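Local coordinates for protein sulfite reductase [ferredoxin] (Mycobacterium tuberculosis, PDB 1ZJ8) that probably catalyses the six-electron reduction of sulfite to sulfide with electrons from ferredoxin, using a siroheme and a [4Fe-4S] cluster, at residues Asp69-Phe74 against Asp95-Leu100; Val241-His246 against Gly269-Leu274; Ser128-Arg133 against Trp158-Asp163. One frame throughout, in Å; residues are numbered along the deposited sequence.

Contacts 1 and 3 belong to the same region of the chain, with centres about 24 Å apart and nearest atoms about 7 Å apart, and they follow each other in sequence without touching. Contact 2 lies on the far side of the chain's centre from contact 1, about 46 Å away between centres, and its centre is about 42 Å from that of contact 3. Contact 1 comes near the cofactors: the side chain of Ile97 is about 9 Å from the siroheme and about 13 Å from the iron-sulfur cluster. Contact 3 joins two helices of the first ferredoxin-like half domain, whereas contact 2 bridges two strands of a mixed beta-sheet in the first 4Fe-4S domain; both lie away from the cofactor sites.

Contact 1 (Asp69-Phe74 against Asp95-Leu100); sequences DLRGRF and DNIDKL
Arg71 and Ile97 face each other across well-separated backbones, their CA atoms 9.8 Å apart, where helix 67-73, with a wider pi-type turn over 69-73, looks toward the short helix 97-100 in the ferredoxin-like half domain. One long side chain spans the distance. Arg71 leaves its helix with CG beside the backbone N and then bends at chi3 (-115°), which brings the guanidinium to Ile97 at about a right angle to that side chain. NH1 meets the branch point of the isoleucine, 3.5 Å from Ile97 CB and 3.6 Å from Ile97 CG2. The contact is therefore van der Waals in kind, a charged group resting on an aliphatic one at the protein surface. The polar strength of Arg71 goes elsewhere: NH1 forms a salt bridge with Glu101, just beyond helix 97-100. Asp98 adds a looser electrostatic attraction, its OD1 lying near the guanidinium plane at the edge, 4.1 Å from Arg71 NH2 and beyond salt-bridge range, with the two planar groups turned 48° apart. Over one guanidinium face, displaced toward its rim, sits Ile97 CD1, 4.1 Å above the plane.

Contact 2 (Val241-His246 against Gly269-Leu274); sequences VNHPEH and GAWVPL
Trp271 and His243 both carry CG anti to the backbone N, with chi1 at -178° and -170°, and these two torsions lay the indole against the end of strand 236-243. His246, in the turn beyond, takes a different first torsion, CG beside its backbone N, and reaches the same indole from there. Both histidines use one face of Trp271, each leading with its CB. His243 CB stands over the five-membered ring, 3.5 Å from its centroid and close to the ring normal, a CH-pi contact. His246 CB does likewise over the six-membered ring, 3.6 Å from that centroid. Beyond CB the imidazoles differ. The edge of the His243 ring is directed toward the indole face, with centroids 5.0 Å apart and planes at 54°, while the His246 ring lies oblique to the six-membered ring and makes a less defined aromatic contact. Behind the indole, on the opposite face, Pro273 N approaches toward the rim, 4.0 Å above the plane. The polar edge of Trp271 also has a partner: NE1 donates a weak hydrogen bond of 3.4 Å to Val241 O, which sits near the indole plane and may favour this rotation of the ring. Val241 CG1 packs against Trp271 CD1 at 3.8 Å. Between the two segments in the beta-sheet runs strand 249-254, bonded through its backbone to Val241 on one side and to Ala270 and Val272 on the other. The arrangement is an aromatic cluster in which Trp271 of strand 266-272 packs against the last strand residue and the turn of the 236-243/249-254 hairpin, in the mixed beta-sheet of the nitrite and sulfite reductase 4Fe-4S domain.

Contact 3 (Ser128-Arg133 against Trp158-Asp163); sequences STEFAR and WRRLDD
Glu130 and Arg160 meet through a salt bridge that joins the end of helix 118-131 to helix 154-162 on the protein surface. Arg160 NH2 donates to Glu130 OE1 over 3.0 Å with an N-H...O angle of 148°. It reaches this oxygen on its syn side, but 28° out of the carboxylate plane, and Glu130 OE2 lies 3.2 Å from the same nitrogen. The approach is therefore tilted rather than a flat, two-pronged pairing: carboxylate and guanidinium planes stand 55° apart, and Arg160 NH1 stays at 3.7 Å from Glu130 OE1. Glu130 runs extended beyond CG, whereas Arg160 bends at chi2 and chi3, and the two chains cross at about a right angle. The closer-packed side of the contact is made by Phe131. Its ring is almost perpendicular to the guanidinium and offers CZ to Arg160 NH2 at 3.5 Å, an oblique contact. One ring face also carries Glu130 CD, 3.9 Å above the plane and toward the rim, so the ring borders both partners of the ion pair. Along its length Arg160 also touches Thr123 and Ile127 of helix 118-131, and Phe131 touches Ile157 of helix 154-162. Outward the contact loosens, for Glu130 is exposed and the charged tips form its solvent side. There Arg160 NH2 is shared with Glu156, one turn earlier in its helix, so two carboxylates draw on one nitrogen. Leu161 meets Leu124 between the same helices, while Ser128 and Ala132 touch Tyr146, so that helix 118-131 and the residue after it pack both on helix 154-162 and on strand 144-149 of the antiparallel beta-sheet in the ferredoxin-like half domain.

Contact 1 (Asp69-Phe74 against Asp95-Leu100)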
loop_
_atom_site.group_PDB
_atom_site.type_symbol
_atom_site.label_atom_id
_atom_site.label_comp_id
_atom_site.label_asym_id
_atom_site.label_seq_id
_atom_site.Cartn_x
_atom_site.Cartn_y
_atom_site.Cartn_z
ATOM N N ASP A 69 -23.321 -10.027 -1.242
ATOM C CA ASP A 69 -23.065 -8.654 -0.804
ATOM C C ASP A 69 -21.942 -8.620 0.233
ATOM O O ASP A 69 -20.955 -7.898 0.047
ATOM C CB ASP A 69 -24.333 -8.018 -0.236
ATOM C CG ASP A 69 -25.341 -7.692 -1.307
ATOM O OD1 ASP A 69 -25.037 -7.911 -2.501
ATOM O OD2 ASP A 69 -26.430 -7.204 -0.949
ATOM N N LEU A 70 -22.093 -9.424 1.293
ATOM C CA LEU A 70 -21.131 -9.499 2.404
ATOM C C LEU A 70 -19.709 -9.758 1.943
ATOM O O LEU A 70 -18.812 -9.007 2.289
ATOM C CB LEU A 70 -21.523 -10.603 3.402
ATOM C CG LEU A 70 -20.584 -10.890 4.592
ATOM C CD1 LEU A 70 -20.320 -9.643 5.421
ATOM C CD2 LEU A 70 -21.172 -11.981 5.469
ATOM N N ARG A 71 -19.509 -10.806 1.155
ATOM C CA ARG A 71 -18.157 -11.233 0.769
ATOM C C ARG A 71 -17.653 -10.686 -0.581
ATOM O O ARG A 71 -16.544 -11.026 -1.004
ATOM C CB ARG A 71 -18.073 -12.775 0.760
ATOM C CG ARG A 71 -18.078 -13.437 2.151
ATOM C CD ARG A 71 -17.962 -14.959 2.055
ATOM N NE ARG A 71 -19.166 -15.625 2.555
ATOM C CZ ARG A 71 -19.266 -16.296 3.710
ATOM N NH1 ARG A 71 -18.224 -16.433 4.537
ATOM N NH2 ARG A 71 -20.429 -16.853 4.041
ATOM N N GLY A 72 -18.454 -9.856 -1.256
ATOM C CA GLY A 72 -18.117 -9.380 -2.605
ATOM C C GLY A 72 -18.452 -7.915 -2.824
ATOM O O GLY A 72 -17.564 -7.061 -2.899
ATOM N N ARG A 73 -19.740 -7.617 -2.919
ATOM C CA ARG A 73 -20.181 -6.291 -3.314
ATOM C C ARG A 73 -19.864 -5.199 -2.279
ATOM O O ARG A 73 -19.737 -4.024 -2.637
ATOM C CB ARG A 73 -21.672 -6.347 -3.644
ATOM C CG ARG A 73 -21.976 -6.072 -5.103
ATOM C CD ARG A 73 -23.422 -6.441 -5.531
ATOM N NE ARG A 73 -23.463 -7.749 -6.209
ATOM C CZ ARG A 73 -24.313 -8.736 -5.937
ATOM N NH1 ARG A 73 -25.254 -8.592 -5.009
ATOM N NH2 ARG A 73 -24.227 -9.875 -6.607
ATOM N N PHE A 74 -19.739 -5.592 -1.008
ATOM C CA PHE A 74 -19.327 -4.679 0.090
ATOM C C PHE A 74 -17.979 -4.006 -0.173
ATOM O O PHE A 74 -17.760 -2.851 0.184
ATOM C CB PHE A 74 -19.220 -5.449 1.423
ATOM C CG PHE A 74 -20.441 -5.348 2.303
ATOM C CD1 PHE A 74 -21.716 -5.574 1.796
ATOM C CD2 PHE A 74 -20.309 -5.057 3.663
ATOM C CE1 PHE A 74 -22.842 -5.499 2.628
ATOM C CE2 PHE A 74 -21.438 -4.977 4.504
ATOM C CZ PHE A 74 -22.696 -5.200 3.985
ATOM N N ASP A 95 -11.788 -23.039 2.853
ATOM C CA ASP A 95 -12.804 -23.957 3.412
ATOM C C ASP A 95 -13.398 -23.551 4.784
ATOM O O ASP A 95 -14.487 -24.011 5.127
ATOM C CB ASP A 95 -12.270 -25.409 3.479
ATOM C CG ASP A 95 -10.749 -25.484 3.703
ATOM O OD1 ASP A 95 -9.992 -25.379 2.698
ATOM O OD2 ASP A 95 -10.319 -25.651 4.875
ATOM N N ASN A 96 -12.718 -22.690 5.552
ATOM C CA ASN A 96 -13.182 -22.315 6.913
ATOM C C ASN A 96 -13.877 -20.945 7.023
ATOM O O ASN A 96 -14.135 -20.469 8.129
ATOM C CB ASN A 96 -12.011 -22.345 7.913
ATOM C CG ASN A 96 -11.597 -23.763 8.313
ATOM O OD1 ASN A 96 -12.424 -24.585 8.711
ATOM N ND2 ASN A 96 -10.303 -24.038 8.235
ATOM N N ILE A 97 -14.183 -20.332 5.880
ATOM C CA ILE A 97 -14.736 -18.963 5.823
ATOM C C ILE A 97 -15.739 -18.655 6.916
ATOM O O ILE A 97 -15.599 -17.663 7.610
ATOM C CB ILE A 97 -15.489 -18.616 4.479
ATOM C CG1 ILE A 97 -15.645 -19.842 3.540
ATOM C CG2 ILE A 97 -14.819 -17.376 3.810
ATOM C CD1 ILE A 97 -17.084 -20.150 3.098
ATOM N N ASP A 98 -16.767 -19.492 7.037
ATOM C CA ASP A 98 -17.898 -19.228 7.946
ATOM C C ASP A 98 -17.466 -19.069 9.406
ATOM O O ASP A 98 -18.064 -18.292 10.145
ATOM C CB ASP A 98 -18.941 -20.344 7.853
ATOM C CG ASP A 98 -19.700 -20.332 6.540
ATOM O OD1 ASP A 98 -20.907 -20.003 6.564
ATOM O OD2 ASP A 98 -19.097 -20.653 5.488
ATOM N N LYS A 99 -16.430 -19.816 9.804
ATOM C CA LYS A 99 -15.833 -19.704 11.155
ATOM C C LYS A 99 -15.014 -18.430 11.334
ATOM O O LYS A 99 -15.171 -17.706 12.323
ATOM C CB LYS A 99 -14.898 -20.889 11.461
ATOM C CG LYS A 99 -15.600 -22.161 11.913
ATOM C CD LYS A 99 -16.233 -21.981 13.294
ATOM C CE LYS A 99 -16.911 -23.268 13.769
ATOM N NZ LYS A 99 -17.494 -23.093 15.122
ATOM N N LEU A 100 -14.122 -18.190 10.370
ATOM C CA LEU A 100 -13.195 -17.057 10.401
ATOM C C LEU A 100 -13.872 -15.697 10.180
ATOM O O LEU A 100 -13.298 -14.664 10.494
ATOM C CB LEU A 100 -12.105 -17.254 9.358
ATOM C CG LEU A 100 -11.195 -18.448 9.603
ATOM C CD1 LEU A 100 -10.430 -18.790 8.333
ATOM C CD2 LEU A 100 -10.254 -18.185 10.774
#

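Contact 2 (Val241-His246 against Gly269-Leu274)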
loop_
_atom_site.group_PDB
_atom_site.type_symbol
_atom_site.label_atom_id
_atom_site.label_comp_id
_atom_site.label_asym_id
_atom_site.label_seq_id
_atom_site.Cartn_x
_atom_site.Cartn_y
_atom_site.Cartn_z
ATOM N N VAL A 241 9.433 13.382 -15.262
ATOM C CA VAL A 241 10.725 13.538 -15.958
ATOM C C VAL A 241 10.741 14.716 -16.926
ATOM O O VAL A 241 9.723 15.047 -17.546
ATOM C CB VAL A 241 11.156 12.282 -16.757
ATOM C CG1 VAL A 241 10.301 12.098 -18.026
ATOM C CG2 VAL A 241 12.662 12.362 -17.093
ATOM N N ASN A 242 11.917 15.314 -17.078
ATOM C CA ASN A 242 12.127 16.382 -18.050
ATOM C C ASN A 242 12.414 15.841 -19.434
ATOM O O ASN A 242 13.488 15.279 -19.662
ATOM C CB ASN A 242 13.305 17.239 -17.607
ATOM C CG ASN A 242 13.207 17.616 -16.163
ATOM O OD1 ASN A 242 12.298 18.356 -15.776
ATOM N ND2 ASN A 242 14.111 17.073 -15.334
ATOM N N HIS A 243 11.458 15.978 -20.353
ATOM C CA HIS A 243 11.729 15.634 -21.745
ATOM C C HIS A 243 12.639 16.760 -22.241
ATOM O O HIS A 243 12.339 17.931 -21.987
ATOM C CB HIS A 243 10.456 15.519 -22.603
ATOM C CG HIS A 243 10.709 14.930 -23.959
ATOM N ND1 HIS A 243 10.642 13.576 -24.206
ATOM C CD2 HIS A 243 11.084 15.501 -25.126
ATOM C CE1 HIS A 243 10.942 13.342 -25.469
ATOM N NE2 HIS A 243 11.220 14.494 -26.045
ATOM N N PRO A 244 13.771 16.413 -22.909
ATOM C CA PRO A 244 14.712 17.452 -23.330
ATOM C C PRO A 244 14.095 18.456 -24.274
ATOM O O PRO A 244 14.465 19.625 -24.239
ATOM C CB PRO A 244 15.840 16.675 -24.017
ATOM C CG PRO A 244 15.254 15.374 -24.371
ATOM C CD PRO A 244 14.235 15.072 -23.311
ATOM N N GLU A 245 13.171 18.004 -25.117
ATOM C CA GLU A 245 12.440 18.916 -25.989
ATOM C C GLU A 245 11.197 19.517 -25.337
ATOM O O GLU A 245 10.970 20.720 -25.448
ATOM C CB GLU A 245 12.075 18.244 -27.320
ATOM C CG GLU A 245 12.165 19.225 -28.487
ATOM C CD GLU A 245 11.234 18.885 -29.626
ATOM O OE1 GLU A 245 11.249 17.712 -30.077
ATOM O OE2 GLU A 245 10.486 19.801 -30.067
ATOM N N HIS A 246 10.406 18.689 -24.655
ATOM C CA HIS A 246 9.044 19.065 -24.287
ATOM C C HIS A 246 8.915 19.510 -22.832
ATOM O O HIS A 246 7.854 19.943 -22.422
ATOM C CB HIS A 246 8.073 17.915 -24.579
ATOM C CG HIS A 246 7.975 17.547 -26.031
ATOM N ND1 HIS A 246 7.863 18.487 -27.036
ATOM C CD2 HIS A 246 7.930 16.336 -26.643
ATOM C CE1 HIS A 246 7.768 17.872 -28.203
ATOM N NE2 HIS A 246 7.802 16.567 -27.992
ATOM N N GLY A 269 7.902 3.539 -22.604
ATOM C CA GLY A 269 8.800 4.342 -23.439
ATOM C C GLY A 269 8.220 5.698 -23.810
ATOM O O GLY A 269 8.718 6.350 -24.741
ATOM N N ALA A 270 7.213 6.138 -23.044
ATOM C CA ALA A 270 6.369 7.272 -23.406
ATOM C C ALA A 270 6.507 8.428 -22.426
ATOM O O ALA A 270 6.705 8.215 -21.220
ATOM C CB ALA A 270 4.904 6.834 -23.474
ATOM N N TRP A 271 6.378 9.646 -22.965
ATOM C CA TRP A 271 6.286 10.895 -22.184
ATOM C C TRP A 271 4.872 11.456 -22.355
ATOM O O TRP A 271 4.356 11.518 -23.460
ATOM C CB TRP A 271 7.338 11.913 -22.664
ATOM C CG TRP A 271 7.397 13.243 -21.907
ATOM C CD1 TRP A 271 8.117 13.513 -20.760
ATOM C CD2 TRP A 271 6.743 14.475 -22.264
ATOM N NE1 TRP A 271 7.940 14.831 -20.387
ATOM C CE2 TRP A 271 7.108 15.446 -21.288
ATOM C CE3 TRP A 271 5.884 14.856 -23.311
ATOM C CZ2 TRP A 271 6.643 16.773 -21.328
ATOM C CZ3 TRP A 271 5.425 16.185 -23.354
ATOM C CH2 TRP A 271 5.801 17.120 -22.361
ATOM N N VAL A 272 4.258 11.856 -21.255
ATOM C CA VAL A 272 2.880 12.326 -21.248
ATOM C C VAL A 272 2.781 13.673 -20.515
ATOM O O VAL A 272 3.080 13.757 -19.318
ATOM C CB VAL A 272 1.983 11.308 -20.525
ATOM C CG1 VAL A 272 0.521 11.755 -20.541
ATOM C CG2 VAL A 272 2.140 9.914 -21.152
ATOM N N PRO A 273 2.336 14.733 -21.211
ATOM C CA PRO A 273 2.280 16.033 -20.518
ATOM C C PRO A 273 1.170 15.996 -19.460
ATOM O O PRO A 273 0.204 15.227 -19.585
ATOM C CB PRO A 273 1.956 17.015 -21.650
ATOM C CG PRO A 273 1.181 16.172 -22.660
ATOM C CD PRO A 273 1.796 14.802 -22.587
ATOM N N LEU A 274 1.295 16.794 -18.415
ATOM C CA LEU A 274 0.350 16.689 -17.296
ATOM C C LEU A 274 -1.146 16.707 -17.708
ATOM O O LEU A 274 -1.961 15.985 -17.122
ATOM C CB LEU A 274 0.650 17.776 -16.253
ATOM C CG LEU A 274 -0.176 17.710 -14.968
ATOM C CD1 LEU A 274 -0.085 16.344 -14.269
ATOM C CD2 LEU A 274 0.273 18.814 -14.026
#

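Contact 3 (Ser128-Arg133 against Trp158-Asp163)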
loop_
_atom_site.group_PDB
_atom_site.type_symbol
_atom_site.label_atom_id
_atom_site.label_comp_id
_atom_site.label_asym_id
_atom_site.label_seq_id
_atom_site.Cartn_x
_atom_site.Cartn_y
_atom_site.Cartn_z
ATOM N N SER A 128 -12.857 7.096 14.642
ATOM C CA SER A 128 -12.130 5.928 15.174
ATOM C C SER A 128 -12.437 5.729 16.650
ATOM O O SER A 128 -12.797 4.612 17.078
ATOM C CB SER A 128 -10.617 6.085 15.000
ATOM O OG SER A 128 -9.888 5.007 15.597
ATOM N N THR A 129 -12.299 6.816 17.413
ATOM C CA THR A 129 -12.470 6.780 18.864
ATOM C C THR A 129 -13.875 6.282 19.229
ATOM O O THR A 129 -14.049 5.517 20.180
ATOM C CB THR A 129 -12.217 8.193 19.509
ATOM O OG1 THR A 129 -10.992 8.768 19.013
ATOM C CG2 THR A 129 -12.133 8.092 21.020
ATOM N N GLU A 130 -14.855 6.675 18.418
ATOM C CA GLU A 130 -16.270 6.440 18.698
ATOM C C GLU A 130 -16.836 5.187 18.068
ATOM O O GLU A 130 -17.672 4.548 18.666
ATOM C CB GLU A 130 -17.091 7.632 18.209
ATOM C CG GLU A 130 -18.411 7.833 18.940
ATOM C CD GLU A 130 -19.412 8.661 18.120
ATOM O OE1 GLU A 130 -19.265 9.923 18.093
ATOM O OE2 GLU A 130 -20.335 8.036 17.514
ATOM N N PHE A 131 -16.413 4.846 16.859
ATOM C CA PHE A 131 -16.983 3.693 16.152
ATOM C C PHE A 131 -16.051 2.523 15.909
ATOM O O PHE A 131 -16.529 1.484 15.466
ATOM C CB PHE A 131 -17.493 4.103 14.772
ATOM C CG PHE A 131 -18.614 5.088 14.797
ATOM C CD1 PHE A 131 -18.590 6.182 13.946
ATOM C CD2 PHE A 131 -19.703 4.912 15.654
ATOM C CE1 PHE A 131 -19.612 7.085 13.956
ATOM C CE2 PHE A 131 -20.741 5.802 15.666
ATOM C CZ PHE A 131 -20.699 6.896 14.821
ATOM N N ALA A 132 -14.745 2.680 16.140
ATOM C CA ALA A 132 -13.778 1.626 15.776
ATOM C C ALA A 132 -12.960 1.121 16.961
ATOM O O ALA A 132 -11.972 0.416 16.772
ATOM C CB ALA A 132 -12.848 2.108 14.636
ATOM N N ARG A 133 -13.395 1.446 18.173
ATOM C CA ARG A 133 -12.672 1.105 19.400
ATOM C C ARG A 133 -11.274 1.719 19.415
ATOM O O ARG A 133 -10.353 1.183 20.039
ATOM C CB ARG A 133 -12.630 -0.413 19.615
ATOM C CG ARG A 133 -14.025 -1.103 19.570
ATOM C CD ARG A 133 -13.975 -2.536 20.127
ATOM N NE ARG A 133 -15.061 -3.395 19.642
ATOM C CZ ARG A 133 -15.489 -4.513 20.250
ATOM N NH1 ARG A 133 -14.953 -4.938 21.398
ATOM N NH2 ARG A 133 -16.476 -5.225 19.708
ATOM N N TRP A 158 -20.294 7.553 6.744
ATOM C CA TRP A 158 -20.276 8.098 5.371
ATOM C C TRP A 158 -20.675 9.564 5.329
ATOM O O TRP A 158 -20.182 10.352 4.520
ATOM C CB TRP A 158 -21.212 7.303 4.459
ATOM C CG TRP A 158 -20.608 6.029 3.905
ATOM C CD1 TRP A 158 -19.269 5.739 3.738
ATOM C CD2 TRP A 158 -21.323 4.902 3.390
ATOM N NE1 TRP A 158 -19.117 4.497 3.175
ATOM C CE2 TRP A 158 -20.360 3.958 2.950
ATOM C CE3 TRP A 158 -22.681 4.594 3.258
ATOM C CZ2 TRP A 158 -20.720 2.726 2.392
ATOM C CZ3 TRP A 158 -23.035 3.378 2.709
ATOM C CH2 TRP A 158 -22.061 2.457 2.283
ATOM N N ARG A 159 -21.569 9.914 6.231
ATOM C CA ARG A 159 -22.098 11.242 6.313
ATOM C C ARG A 159 -21.065 12.232 6.906
ATOM O O ARG A 159 -20.893 13.341 6.378
ATOM C CB ARG A 159 -23.389 11.165 7.130
ATOM C CG ARG A 159 -24.504 12.092 6.668
ATOM C CD ARG A 159 -24.836 13.126 7.730
ATOM N NE ARG A 159 -25.013 12.502 9.052
ATOM C CZ ARG A 159 -24.304 12.789 10.156
ATOM N NH1 ARG A 159 -23.347 13.733 10.148
ATOM N NH2 ARG A 159 -24.573 12.135 11.294
ATOM N N ARG A 160 -20.369 11.830 7.976
ATOM C CA ARG A 160 -19.282 12.658 8.554
ATOM C C ARG A 160 -18.052 12.728 7.640
ATOM O O ARG A 160 -17.391 13.764 7.550
ATOM C CB ARG A 160 -18.824 12.128 9.916
ATOM C CG ARG A 160 -19.920 11.973 10.939
ATOM C CD ARG A 160 -19.412 12.183 12.357
ATOM N NE ARG A 160 -20.048 11.254 13.293
ATOM C CZ ARG A 160 -19.920 11.288 14.624
ATOM N NH1 ARG A 160 -19.176 12.213 15.222
ATOM N NH2 ARG A 160 -20.538 10.382 15.368
ATOM N N LEU A 161 -17.734 11.606 6.994
ATOM C CA LEU A 161 -16.629 11.539 6.043
ATOM C C LEU A 161 -16.864 12.444 4.851
ATOM O O LEU A 161 -15.963 13.177 4.433
ATOM C CB LEU A 161 -16.488 10.129 5.504
ATOM C CG LEU A 161 -15.933 9.102 6.463
ATOM C CD1 LEU A 161 -15.966 7.760 5.754
ATOM C CD2 LEU A 161 -14.518 9.461 6.914
ATOM N N ASP A 162 -18.071 12.357 4.289
ATOM C CA ASP A 162 -18.466 13.198 3.162
ATOM C C ASP A 162 -18.476 14.670 3.542
ATOM O O ASP A 162 -18.221 15.514 2.698
ATOM C CB ASP A 162 -19.855 12.805 2.647
ATOM C CG ASP A 162 -20.257 13.576 1.394
ATOM O OD1 ASP A 162 -19.591 13.396 0.353
ATOM O OD2 ASP A 162 -21.233 14.362 1.454
ATOM N N ASP A 163 -18.757 14.974 4.808
ATOM C CA ASP A 163 -18.803 16.356 5.266
ATOM C C ASP A 163 -17.413 16.990 5.318
ATOM O O ASP A 163 -17.289 18.185 5.603
ATOM C CB ASP A 163 -19.509 16.457 6.631
ATOM C CG ASP A 163 -20.019 17.878 6.934
ATOM O OD1 ASP A 163 -20.550 18.539 6.003
ATOM O OD2 ASP A 163 -19.892 18.342 8.100
#